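Local coordinates for protein thiosulfate reductase (Thermus thermophilus, PDB 2VPZ) that probably reduces polysulfide or thiosulfate, using a molybdenum centre carried on molybdopterin guanine dinucleotide together with a [4Fe-4S] cluster, at residues I53-V58 / Y63-Y68; V58-Y63 / E510-T515; A70-R75 / T563-G568. All coordinates share one frame; numbering follows the deposited sequence.

Interactions 1 and 2 share strand 62-67: interaction 1 zips it to strand 52-57, and interaction 2 sets the connecting turn against the loop 510-515, with the two centres about 14 Å apart. Interaction 3 lies about 18 Å from interaction 1 between centres, yet the two meet directly where Tyr-68 OH stands 2.8 Å from Thr-563 OG1, a probable hydrogen bond. Interactions 2 and 3 do not touch, their nearest atoms being about 14 Å apart. The iron-sulfur cluster lies near interactions 1 and 3, about 6 Å from the side chain of Ile-53 and 8 Å from that of Asn-71, whereas interaction 2 is remote from the annotated sites.

Interaction 1 (I53-V58 / Y63-Y68)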
ATOM      1  N   ILE A  53      23.323 -32.769   4.135  1.00 37.15           N
ATOM      2  CA  ILE A  53      23.961 -31.646   3.449  1.00 37.07           C
ATOM      3  C   ILE A  53      25.140 -32.030   2.538  1.00 38.69           C
ATOM      4  O   ILE A  53      25.700 -33.121   2.647  1.00 39.91           O
ATOM      5  CB  ILE A  53      24.542 -30.595   4.500  1.00 36.02           C
ATOM      6  CG1 ILE A  53      25.517 -31.258   5.453  1.00 33.70           C
ATOM      7  CG2 ILE A  53      23.392 -29.909   5.278  1.00 35.09           C
ATOM      8  CD1 ILE A  53      26.611 -30.386   6.042  1.00 33.73           C
ATOM      9  N   VAL A  54      25.502 -31.143   1.609  1.00 40.28           N
ATOM     10  CA  VAL A  54      26.682 -31.363   0.758  1.00 40.76           C
ATOM     11  C   VAL A  54      27.702 -30.331   1.304  1.00 41.67           C
ATOM     12  O   VAL A  54      27.305 -29.194   1.545  1.00 43.56           O
ATOM     13  CB  VAL A  54      26.443 -31.051  -0.751  1.00 39.65           C
ATOM     14  CG1 VAL A  54      27.783 -31.191  -1.518  1.00 39.83           C
ATOM     15  CG2 VAL A  54      25.370 -31.979  -1.338  1.00 37.79           C
ATOM     16  N   ALA A  55      28.959 -30.724   1.519  1.00 40.75           N
ATOM     17  CA  ALA A  55      29.992 -29.793   1.991  1.00 42.33           C
ATOM     18  C   ALA A  55      31.009 -29.561   0.870  1.00 43.00           C
ATOM     19  O   ALA A  55      31.492 -30.524   0.266  1.00 43.70           O
ATOM     20  CB  ALA A  55      30.730 -30.334   3.257  1.00 42.06           C
ATOM     21  N   HIS A  56      31.299 -28.293   0.600  1.00 42.70           N
ATOM     22  CA  HIS A  56      32.231 -27.883  -0.431  1.00 41.51           C
ATOM     23  C   HIS A  56      33.556 -27.437   0.210  1.00 41.82           C
ATOM     24  O   HIS A  56      33.621 -26.375   0.839  1.00 40.58           O
ATOM     25  CB  HIS A  56      31.631 -26.725  -1.281  1.00 42.40           C
ATOM     26  CG  HIS A  56      30.303 -27.006  -1.896  1.00 42.53           C
ATOM     27  ND1 HIS A  56      30.118 -27.925  -2.882  1.00 42.47           N
ATOM     28  CD2 HIS A  56      29.090 -26.484  -1.654  1.00 41.88           C
ATOM     29  CE1 HIS A  56      28.849 -27.969  -3.228  1.00 41.53           C
ATOM     30  NE2 HIS A  56      28.196 -27.095  -2.492  1.00 42.05           N
ATOM     31  N   ALA A  57      34.591 -28.261   0.063  1.00 41.88           N
ATOM     32  CA  ALA A  57      35.912 -27.924   0.568  1.00 42.62           C
ATOM     33  C   ALA A  57      36.893 -27.597  -0.574  1.00 42.98           C
ATOM     34  O   ALA A  57      36.704 -28.039  -1.719  1.00 42.25           O
ATOM     35  CB  ALA A  57      36.492 -29.085   1.445  1.00 42.04           C
ATOM     36  N   VAL A  58      37.899 -26.784  -0.253  1.00 43.13           N
ATOM     37  CA  VAL A  58      39.026 -26.397  -1.136  1.00 44.30           C
ATOM     38  C   VAL A  58      40.243 -26.656  -0.205  1.00 45.11           C
ATOM     39  O   VAL A  58      40.539 -25.850   0.673  1.00 45.11           O
ATOM     40  CB  VAL A  58      39.000 -24.867  -1.552  1.00 44.28           C
ATOM     41  CG1 VAL A  58      40.370 -24.473  -2.167  1.00 43.46           C
ATOM     42  CG2 VAL A  58      37.852 -24.607  -2.556  1.00 43.70           C
ATOM     43  N   TYR A  63      34.214 -24.154   2.836  1.00 43.50           N
ATOM     44  CA  TYR A  63      33.760 -22.781   2.576  1.00 44.02           C
ATOM     45  C   TYR A  63      32.243 -22.571   2.495  1.00 44.40           C
ATOM     46  O   TYR A  63      31.726 -21.488   2.827  1.00 43.96           O
ATOM     47  CB  TYR A  63      34.391 -22.236   1.271  1.00 44.99           C
ATOM     48  CG  TYR A  63      35.834 -21.807   1.419  1.00 46.77           C
ATOM     49  CD1 TYR A  63      36.883 -22.653   1.036  1.00 47.36           C
ATOM     50  CD2 TYR A  63      36.155 -20.574   2.005  1.00 47.00           C
ATOM     51  CE1 TYR A  63      38.224 -22.287   1.237  1.00 48.50           C
ATOM     52  CE2 TYR A  63      37.485 -20.194   2.215  1.00 47.59           C
ATOM     53  CZ  TYR A  63      38.521 -21.056   1.829  1.00 48.39           C
ATOM     54  OH  TYR A  63      39.830 -20.708   2.039  1.00 49.95           O
ATOM     55  N   LYS A  64      31.543 -23.615   2.067  1.00 42.16           N
ATOM     56  CA  LYS A  64      30.103 -23.598   1.859  1.00 40.51           C
ATOM     57  C   LYS A  64      29.495 -24.981   2.081  1.00 40.48           C
ATOM     58  O   LYS A  64      30.123 -26.024   1.853  1.00 41.00           O
ATOM     59  CB  LYS A  64      29.791 -23.107   0.432  1.00 39.01           C
ATOM     60  CG  LYS A  64      28.320 -22.734   0.126  1.00 37.71           C
ATOM     61  CD  LYS A  64      27.866 -21.492   0.908  1.00 38.41           C
ATOM     62  CE  LYS A  64      26.628 -20.818   0.303  1.00 37.81           C
ATOM     63  NZ  LYS A  64      25.356 -21.523   0.640  1.00 40.50           N
ATOM     64  N   VAL A  65      28.246 -24.980   2.535  1.00 39.96           N
ATOM     65  CA  VAL A  65      27.496 -26.198   2.809  1.00 41.02           C
ATOM     66  C   VAL A  65      26.100 -25.976   2.204  1.00 41.42           C
ATOM     67  O   VAL A  65      25.616 -24.851   2.142  1.00 41.06           O
ATOM     68  CB  VAL A  65      27.424 -26.419   4.360  1.00 41.16           C
ATOM     69  CG1 VAL A  65      26.003 -26.160   4.849  1.00 40.48           C
ATOM     70  CG2 VAL A  65      27.916 -27.831   4.726  1.00 42.49           C
ATOM     71  N   GLU A  66      25.431 -27.022   1.755  1.00 42.34           N
ATOM     72  CA  GLU A  66      24.122 -26.781   1.169  1.00 43.79           C
ATOM     73  C   GLU A  66      23.134 -27.953   1.378  1.00 43.87           C
ATOM     74  O   GLU A  66      23.561 -29.084   1.611  1.00 43.32           O
ATOM     75  CB  GLU A  66      24.300 -26.462  -0.332  1.00 45.70           C
ATOM     76  CG  GLU A  66      23.349 -25.391  -0.946  1.00 51.63           C
ATOM     77  CD  GLU A  66      23.806 -23.910  -0.766  1.00 54.82           C
ATOM     78  OE1 GLU A  66      24.976 -23.595  -1.100  1.00 55.21           O
ATOM     79  OE2 GLU A  66      22.975 -23.077  -0.318  1.00 55.86           O
ATOM     80  N   GLY A  67      21.825 -27.706   1.363  1.00 44.34           N
ATOM     81  CA  GLY A  67      20.921 -28.823   1.500  1.00 43.47           C
ATOM     82  C   GLY A  67      20.912 -29.568   0.162  1.00 44.28           C
ATOM     83  O   GLY A  67      21.609 -29.126  -0.751  1.00 45.96           O
ATOM     84  N   TYR A  68      20.226 -30.705   0.029  1.00 44.84           N
ATOM     85  CA  TYR A  68      20.086 -31.432  -1.265  1.00 44.32           C
ATOM     86  C   TYR A  68      18.666 -32.048  -1.430  1.00 45.26           C
ATOM     87  O   TYR A  68      18.095 -32.532  -0.460  1.00 44.18           O
ATOM     88  CB  TYR A  68      21.267 -32.432  -1.568  1.00 41.94           C
ATOM     89  CG  TYR A  68      21.507 -33.684  -0.714  1.00 41.24           C
ATOM     90  CD1 TYR A  68      21.097 -34.965  -1.139  1.00 41.18           C
ATOM     91  CD2 TYR A  68      22.235 -33.599   0.481  1.00 41.50           C
ATOM     92  CE1 TYR A  68      21.420 -36.138  -0.387  1.00 40.50           C
ATOM     93  CE2 TYR A  68      22.559 -34.750   1.238  1.00 40.96           C
ATOM     94  CZ  TYR A  68      22.148 -36.023   0.800  1.00 40.37           C
ATOM     95  OH  TYR A  68      22.460 -37.127   1.553  1.00 38.47           O
TER
HETATM   96  O   HOH W   1      26.333 -24.643  -2.806  1.00 70.22           O
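His-56 and Lys-64 lie side by side and point the same way across an antiparallel beta hairpin, part of the three-stranded sheet beside the [4Fe-4S] cluster. The imidazole CD2 comes 4.0 Å from Lys-64 CB, while the backbone is fastened by His-56 N to Lys-64 O at 2.8 Å. A second hydrogen-bonded pair, Val-54 with Glu-66, ties the strands through both of its amides. At the turn end, Tyr-63 brings CE1 to 3.9 Å from Val-58 CB. At the other end, the side chains of Tyr-68 and Val-54 cross nearly perpendicularly, Val-54 CG2 lying 4.0 Å from Tyr-68 CD2. With CG between the backbone N and the carbonyl carbon (chi1 66°), this ring leans toward the partner strand and presents its edge to the Ile-53 backbone, CE2 standing 3.6 Å from Ile-53 N. Thr-563 partners its hydroxyl, and a leucine here would probably leave that threonine without this mate and open a gap beside Ile-53. The His-56 ring is anchored through ND1 to Ser-39 of strand 38-43. Lys-64 bends along its own strand to form a salt bridge, NZ reaching Glu-66 OE1 at 2.7 Å on the syn side, 30° out of the carboxylate plane.

Interaction 2 (V58-Y63 / E510-T515)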
ATOM      1  N   VAL A  58      37.899 -26.784  -0.253  1.00 43.13           N
ATOM      2  CA  VAL A  58      39.026 -26.397  -1.136  1.00 44.30           C
ATOM      3  C   VAL A  58      40.243 -26.656  -0.205  1.00 45.11           C
ATOM      4  O   VAL A  58      40.539 -25.850   0.673  1.00 45.11           O
ATOM      5  CB  VAL A  58      39.000 -24.867  -1.552  1.00 44.28           C
ATOM      6  CG1 VAL A  58      40.370 -24.473  -2.167  1.00 43.46           C
ATOM      7  CG2 VAL A  58      37.852 -24.607  -2.556  1.00 43.70           C
ATOM      8  N   GLY A  59      40.945 -27.763  -0.383  1.00 45.95           N
ATOM      9  CA  GLY A  59      42.024 -28.068   0.526  1.00 47.86           C
ATOM     10  C   GLY A  59      41.413 -28.446   1.880  1.00 48.88           C
ATOM     11  O   GLY A  59      40.345 -29.073   1.929  1.00 48.42           O
ATOM     12  N   ASN A  60      42.046 -28.029   2.984  1.00 49.40           N
ATOM     13  CA  ASN A  60      41.587 -28.329   4.348  1.00 49.30           C
ATOM     14  C   ASN A  60      40.550 -27.371   4.921  1.00 48.91           C
ATOM     15  O   ASN A  60      40.624 -27.013   6.097  1.00 48.69           O
ATOM     16  CB  ASN A  60      42.789 -28.401   5.310  1.00 49.99           C
ATOM     17  CG  ASN A  60      43.407 -29.787   5.398  1.00 51.45           C
ATOM     18  OD1 ASN A  60      44.470 -29.987   6.019  1.00 54.35           O
ATOM     19  ND2 ASN A  60      42.744 -30.752   4.789  1.00 51.60           N
ATOM     20  N   ARG A  61      39.576 -26.962   4.119  1.00 47.02           N
ATOM     21  CA  ARG A  61      38.602 -26.014   4.627  1.00 46.46           C
ATOM     22  C   ARG A  61      37.249 -25.974   3.888  1.00 45.23           C
ATOM     23  O   ARG A  61      37.193 -25.780   2.669  1.00 45.54           O
ATOM     24  CB  ARG A  61      39.229 -24.612   4.671  1.00 47.24           C
ATOM     25  CG  ARG A  61      38.236 -23.458   4.752  1.00 47.22           C
ATOM     26  CD  ARG A  61      38.214 -22.718   6.095  1.00 46.86           C
ATOM     27  NE  ARG A  61      37.483 -21.460   5.966  1.00 46.49           N
ATOM     28  CZ  ARG A  61      38.000 -20.239   6.079  1.00 46.06           C
ATOM     29  NH1 ARG A  61      39.290 -20.083   6.344  1.00 46.42           N
ATOM     30  NH2 ARG A  61      37.229 -19.169   5.892  1.00 45.01           N
ATOM     31  N   VAL A  62      36.180 -26.171   4.653  1.00 43.62           N
ATOM     32  CA  VAL A  62      34.815 -26.156   4.150  1.00 43.11           C
ATOM     33  C   VAL A  62      34.296 -24.688   4.055  1.00 43.58           C
ATOM     34  O   VAL A  62      33.998 -24.057   5.075  1.00 43.68           O
ATOM     35  CB  VAL A  62      33.885 -27.033   5.085  1.00 42.45           C
ATOM     36  CG1 VAL A  62      32.407 -26.858   4.690  1.00 43.00           C
ATOM     37  CG2 VAL A  62      34.309 -28.524   5.010  1.00 41.72           C
ATOM     38  N   TYR A  63      34.214 -24.154   2.836  1.00 43.50           N
ATOM     39  CA  TYR A  63      33.760 -22.781   2.576  1.00 44.02           C
ATOM     40  C   TYR A  63      32.243 -22.571   2.495  1.00 44.40           C
ATOM     41  O   TYR A  63      31.726 -21.488   2.827  1.00 43.96           O
ATOM     42  CB  TYR A  63      34.391 -22.236   1.271  1.00 44.99           C
ATOM     43  CG  TYR A  63      35.834 -21.807   1.419  1.00 46.77           C
ATOM     44  CD1 TYR A  63      36.883 -22.653   1.036  1.00 47.36           C
ATOM     45  CD2 TYR A  63      36.155 -20.574   2.005  1.00 47.00           C
ATOM     46  CE1 TYR A  63      38.224 -22.287   1.237  1.00 48.50           C
ATOM     47  CE2 TYR A  63      37.485 -20.194   2.215  1.00 47.59           C
ATOM     48  CZ  TYR A  63      38.521 -21.056   1.829  1.00 48.39           C
ATOM     49  OH  TYR A  63      39.830 -20.708   2.039  1.00 49.95           O
ATOM     50  N   GLU A 510      40.785 -34.301   6.658  1.00 48.41           N
ATOM     51  CA  GLU A 510      41.267 -34.886   7.921  1.00 50.88           C
ATOM     52  C   GLU A 510      41.329 -33.989   9.135  1.00 50.18           C
ATOM     53  O   GLU A 510      41.577 -32.768   9.005  1.00 50.78           O
ATOM     54  CB  GLU A 510      42.653 -35.589   7.809  1.00 53.63           C
ATOM     55  CG  GLU A 510      43.620 -35.082   6.704  1.00 58.92           C
ATOM     56  CD  GLU A 510      44.930 -34.414   7.218  1.00 61.48           C
ATOM     57  OE1 GLU A 510      45.529 -34.927   8.195  1.00 62.34           O
ATOM     58  OE2 GLU A 510      45.357 -33.400   6.596  1.00 62.41           O
ATOM     59  N   PRO A 511      41.104 -34.567  10.352  1.00 49.51           N
ATOM     60  CA  PRO A 511      41.131 -33.831  11.620  1.00 48.49           C
ATOM     61  C   PRO A 511      42.297 -32.817  11.682  1.00 48.95           C
ATOM     62  O   PRO A 511      43.330 -32.991  11.020  1.00 49.82           O
ATOM     63  CB  PRO A 511      41.241 -34.938  12.654  1.00 48.24           C
ATOM     64  CG  PRO A 511      40.445 -36.084  12.069  1.00 47.81           C
ATOM     65  CD  PRO A 511      40.684 -35.966  10.547  1.00 48.88           C
ATOM     66  N   LEU A 512      42.160 -31.764  12.482  1.00 48.84           N
ATOM     67  CA  LEU A 512      43.207 -30.750  12.592  1.00 48.51           C
ATOM     68  C   LEU A 512      43.950 -30.826  13.940  1.00 49.59           C
ATOM     69  O   LEU A 512      43.392 -31.318  14.935  1.00 50.13           O
ATOM     70  CB  LEU A 512      42.603 -29.333  12.299  1.00 48.76           C
ATOM     71  CG  LEU A 512      42.528 -28.719  10.862  1.00 47.86           C
ATOM     72  CD1 LEU A 512      42.712 -29.820   9.804  1.00 47.13           C
ATOM     73  CD2 LEU A 512      41.207 -27.937  10.615  1.00 45.74           C
ATOM     74  N   PHE A 513      45.223 -30.430  13.990  1.00 50.31           N
ATOM     75  CA  PHE A 513      45.971 -30.437  15.241  1.00 50.09           C
ATOM     76  C   PHE A 513      46.073 -31.872  15.811  1.00 51.17           C
ATOM     77  O   PHE A 513      46.450 -32.802  15.101  1.00 52.00           O
ATOM     78  CB  PHE A 513      45.220 -29.532  16.247  1.00 48.99           C
ATOM     79  CG  PHE A 513      44.882 -28.147  15.716  1.00 49.04           C
ATOM     80  CD1 PHE A 513      43.551 -27.758  15.439  1.00 48.80           C
ATOM     81  CD2 PHE A 513      45.895 -27.231  15.441  1.00 49.02           C
ATOM     82  CE1 PHE A 513      43.244 -26.467  14.911  1.00 48.76           C
ATOM     83  CE2 PHE A 513      45.628 -25.941  14.920  1.00 48.69           C
ATOM     84  CZ  PHE A 513      44.298 -25.563  14.657  1.00 48.95           C
ATOM     85  N   ASP A 514      45.740 -32.044  17.097  1.00 52.64           N
ATOM     86  CA  ASP A 514      45.753 -33.380  17.665  1.00 52.65           C
ATOM     87  C   ASP A 514      44.339 -33.856  17.956  1.00 51.30           C
ATOM     88  O   ASP A 514      44.010 -34.336  19.044  1.00 50.45           O
ATOM     89  CB  ASP A 514      46.608 -33.475  18.929  1.00 55.89           C
ATOM     90  CG  ASP A 514      47.266 -34.823  19.066  1.00 59.28           C
ATOM     91  OD1 ASP A 514      47.264 -35.524  18.026  1.00 60.74           O
ATOM     92  OD2 ASP A 514      47.769 -35.191  20.147  1.00 61.34           O
ATOM     93  N   THR A 515      43.493 -33.777  16.945  1.00 50.23           N
ATOM     94  CA  THR A 515      42.091 -34.128  17.094  1.00 49.61           C
ATOM     95  C   THR A 515      41.687 -35.559  16.646  1.00 48.59           C
ATOM     96  O   THR A 515      42.198 -36.062  15.643  1.00 48.10           O
ATOM     97  CB  THR A 515      41.254 -32.959  16.408  1.00 49.39           C
ATOM     98  OG1 THR A 515      40.964 -31.932  17.368  1.00 51.05           O
ATOM     99  CG2 THR A 515      40.013 -33.482  15.784  1.00 49.92           C
TER
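Asn-60 has CG on the side of the backbone N (chi1 -88°, well off staggered), a setting that directs the amide out from the turn toward Glu-510, whose own chain is bent at chi2 (115°) and brings the carboxylate back to meet it. The amide and carboxylate planes are inclined by 47°. Oxygen faces oxygen in the modelled arrangement: Asn-60 OD1 lies 3.6 Å from Glu-510 OE2, whereas ND2 is farther from that same oxygen, at 4.1 Å. This is proximity without a bond, and an amide oxygen facing a carboxylate oxygen would probably bring little attraction. Beside them, Leu-512 runs antiparallel alongside the asparagine side chain, and its CD1 methyl approaches OD1 to 4.2 Å, a loose contact on the buried side of the interface. His-509 also touches the asparagine, and Glu-487 packs on Leu-512.

The turn that holds out Asn-60 is closed behind it by Val-58 N to Arg-61 O, at 3.2 Å, with Gly-59 at positive phi. Arg-61 runs back over Tyr-63, its CG 3.7 Å above one face of the ring, and its guanidinium makes a cation-pi contact with Tyr-90. That tyrosine also accepts a hydrogen bond from Val-62 N through its hydroxyl. The arrangement is the tip of a beta hairpin, joining strands 52-57 and 62-67 of the iron-sulfur region, laid lightly against the loop that leads from strand 501-503 to helix 518-528.

Interaction 3 (A70-R75 / T563-G568); sequences ANPKSR and TLVQRG
Asn-71 and Thr-563 make the close half of this contact, their side chains crossing at about a right angle. With CG opposite the backbone N (chi1 -169°), the asparagine sends its amide to the threonine. OD1 is placed 2.9 Å from Thr-563 OG1, but the two ends of the amide may well be exchanged, which leaves the nature of this approach undecided. The two branches of Thr-563 divide the work: OG1 has the hydroxyl of Tyr-68 as its partner, while the methyl CG2 points at Pro-72 and meets its CD at 4.0 Å. Strand 563-565 is here an outer strand of the antiparallel sheet it forms with 493-495 and 501-503, and the loop resting on it belongs to the iron-sulfur region. In that loop the chain turns tightly, Arg-75 N bonding Asn-71 O at 3.1 Å. The side chain of Asn-71 comes about 5 Å from that of Cys-51, a cluster ligand. Farther along the strand the packing slackens toward solvent: Leu-564 points away from the loop, and the exposed Val-565 turns back to it, offering CG2 to Pro-72 CG at 4.3 Å. This apolar touch is the looser one, where Thr-499 also packs on Val-565.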
ATOM      1  N   ALA A  70      16.855 -34.923  -2.887  1.00 51.11           N
ATOM      2  CA  ALA A  70      16.446 -36.268  -2.387  1.00 50.82           C
ATOM      3  C   ALA A  70      16.325 -36.381  -0.847  1.00 48.49           C
ATOM      4  O   ALA A  70      15.356 -36.945  -0.338  1.00 50.75           O
ATOM      5  CB  ALA A  70      17.419 -37.382  -2.917  1.00 52.09           C
ATOM      6  N   ASN A  71      17.300 -35.861  -0.104  1.00 45.03           N
ATOM      7  CA  ASN A  71      17.244 -35.900   1.370  1.00 41.84           C
ATOM      8  C   ASN A  71      15.878 -35.353   1.881  1.00 40.58           C
ATOM      9  O   ASN A  71      15.548 -34.195   1.662  1.00 40.45           O
ATOM     10  CB  ASN A  71      18.383 -35.098   2.019  1.00 42.17           C
ATOM     11  CG  ASN A  71      18.503 -35.333   3.518  1.00 42.65           C
ATOM     12  OD1 ASN A  71      18.928 -36.406   3.956  1.00 43.11           O
ATOM     13  ND2 ASN A  71      18.072 -34.348   4.315  1.00 41.88           N
ATOM     14  N   PRO A  72      15.053 -36.214   2.554  1.00 39.44           N
ATOM     15  CA  PRO A  72      13.744 -35.785   3.094  1.00 38.87           C
ATOM     16  C   PRO A  72      13.725 -34.671   4.178  1.00 37.20           C
ATOM     17  O   PRO A  72      12.665 -34.145   4.524  1.00 38.13           O
ATOM     18  CB  PRO A  72      13.077 -37.065   3.601  1.00 39.69           C
ATOM     19  CG  PRO A  72      13.864 -38.210   2.958  1.00 40.61           C
ATOM     20  CD  PRO A  72      15.259 -37.661   2.704  1.00 38.82           C
ATOM     21  N   LYS A  73      14.886 -34.352   4.735  1.00 35.50           N
ATOM     22  CA  LYS A  73      15.011 -33.315   5.769  1.00 33.90           C
ATOM     23  C   LYS A  73      15.330 -31.922   5.193  1.00 32.94           C
ATOM     24  O   LYS A  73      14.569 -30.983   5.381  1.00 31.12           O
ATOM     25  CB  LYS A  73      16.048 -33.722   6.836  1.00 33.80           C
ATOM     26  CG  LYS A  73      15.607 -34.849   7.771  1.00 33.34           C
ATOM     27  CD  LYS A  73      16.477 -34.904   9.007  1.00 33.98           C
ATOM     28  CE  LYS A  73      15.894 -35.796  10.104  1.00 33.87           C
ATOM     29  NZ  LYS A  73      14.992 -35.043  11.032  1.00 31.87           N
ATOM     30  N   SER A  74      16.433 -31.785   4.464  1.00 33.90           N
ATOM     31  CA  SER A  74      16.762 -30.481   3.878  1.00 34.33           C
ATOM     32  C   SER A  74      15.989 -30.135   2.578  1.00 37.01           C
ATOM     33  O   SER A  74      15.525 -28.999   2.417  1.00 37.53           O
ATOM     34  CB  SER A  74      18.275 -30.329   3.650  1.00 30.56           C
ATOM     35  OG  SER A  74      18.860 -31.465   3.089  1.00 31.21           O
ATOM     36  N   ARG A  75      15.806 -31.115   1.684  1.00 37.64           N
ATOM     37  CA  ARG A  75      15.172 -30.915   0.360  1.00 38.05           C
ATOM     38  C   ARG A  75      15.707 -29.678  -0.397  1.00 38.34           C
ATOM     39  O   ARG A  75      14.926 -28.966  -1.037  1.00 38.24           O
ATOM     40  CB  ARG A  75      13.663 -30.716   0.432  1.00 37.74           C
ATOM     41  CG  ARG A  75      12.882 -31.639   1.251  1.00 38.65           C
ATOM     42  CD  ARG A  75      11.590 -30.928   1.439  1.00 39.01           C
ATOM     43  NE  ARG A  75      10.611 -31.626   2.229  1.00 40.06           N
ATOM     44  CZ  ARG A  75       9.694 -31.008   2.956  1.00 40.77           C
ATOM     45  NH1 ARG A  75       9.683 -29.688   2.962  1.00 40.35           N
ATOM     46  NH2 ARG A  75       8.825 -31.697   3.673  1.00 42.68           N
ATOM     47  N   THR A 563      21.927 -40.353   1.251  1.00 51.43           N
ATOM     48  CA  THR A 563      20.704 -40.813   1.943  1.00 51.01           C
ATOM     49  C   THR A 563      20.035 -42.051   1.259  1.00 51.35           C
ATOM     50  O   THR A 563      20.096 -42.168   0.042  1.00 50.22           O
ATOM     51  CB  THR A 563      19.573 -39.727   1.954  1.00 48.43           C
ATOM     52  OG1 THR A 563      20.109 -38.458   2.239  1.00 47.86           O
ATOM     53  CG2 THR A 563      18.469 -40.097   2.975  1.00 48.66           C
ATOM     54  N   LEU A 564      19.399 -42.933   2.038  1.00 51.26           N
ATOM     55  CA  LEU A 564      18.671 -44.095   1.497  1.00 50.80           C
ATOM     56  C   LEU A 564      17.206 -44.164   2.069  1.00 50.65           C
ATOM     57  O   LEU A 564      17.028 -44.194   3.310  1.00 51.37           O
ATOM     58  CB  LEU A 564      19.454 -45.444   1.725  1.00 52.09           C
ATOM     59  CG  LEU A 564      18.964 -46.804   1.125  1.00 53.03           C
ATOM     60  CD1 LEU A 564      20.103 -47.610   0.448  1.00 53.59           C
ATOM     61  CD2 LEU A 564      18.282 -47.669   2.220  1.00 53.65           C
ATOM     62  N   VAL A 565      16.199 -44.093   1.180  1.00 50.51           N
ATOM     63  CA  VAL A 565      14.748 -44.172   1.486  1.00 51.48           C
ATOM     64  C   VAL A 565      14.252 -45.606   1.174  1.00 53.66           C
ATOM     65  O   VAL A 565      14.570 -46.204   0.120  1.00 55.23           O
ATOM     66  CB  VAL A 565      13.815 -43.147   0.660  1.00 50.36           C
ATOM     67  CG1 VAL A 565      12.384 -43.078   1.300  1.00 49.42           C
ATOM     68  CG2 VAL A 565      14.446 -41.745   0.631  1.00 48.65           C
ATOM     69  N   GLN A 566      13.501 -46.134   2.140  1.00 53.88           N
ATOM     70  CA  GLN A 566      12.920 -47.456   2.148  1.00 55.18           C
ATOM     71  C   GLN A 566      11.400 -47.448   2.160  1.00 57.31           C
ATOM     72  O   GLN A 566      10.768 -46.414   2.396  1.00 55.93           O
ATOM     73  CB  GLN A 566      13.376 -48.205   3.393  1.00 52.67           C
ATOM     74  CG  GLN A 566      14.830 -48.480   3.533  1.00 51.68           C
ATOM     75  CD  GLN A 566      15.037 -49.481   4.628  1.00 50.38           C
ATOM     76  OE1 GLN A 566      14.099 -49.683   5.412  1.00 51.01           O
ATOM     77  NE2 GLN A 566      16.202 -50.113   4.702  1.00 50.22           N
ATOM     78  N   ARG A 567      10.778 -48.598   1.936  1.00 60.32           N
ATOM     79  CA  ARG A 567       9.343 -48.575   1.961  1.00 62.55           C
ATOM     80  C   ARG A 567       8.739 -48.900   3.324  1.00 63.87           C
ATOM     81  O   ARG A 567       9.167 -49.838   4.023  1.00 65.90           O
ATOM     82  CB  ARG A 567       8.710 -49.461   0.877  1.00 64.16           C
ATOM     83  CG  ARG A 567       7.285 -49.025   0.529  1.00 66.66           C
ATOM     84  CD  ARG A 567       6.687 -49.946  -0.528  1.00 68.88           C
ATOM     85  NE  ARG A 567       7.454 -49.915  -1.780  1.00 70.63           N
ATOM     86  CZ  ARG A 567       8.253 -50.878  -2.240  1.00 72.14           C
ATOM     87  NH1 ARG A 567       8.431 -52.009  -1.572  1.00 72.12           N
ATOM     88  NH2 ARG A 567       8.890 -50.697  -3.400  1.00 73.05           N
ATOM     89  N   GLY A 568       7.747 -48.089   3.687  1.00 63.36           N
ATOM     90  CA  GLY A 568       7.016 -48.219   4.930  1.00 64.96           C
ATOM     91  C   GLY A 568       5.547 -47.868   4.841  1.00 65.00           C
ATOM     92  O   GLY A 568       4.906 -48.008   3.781  1.00 65.36           O
TER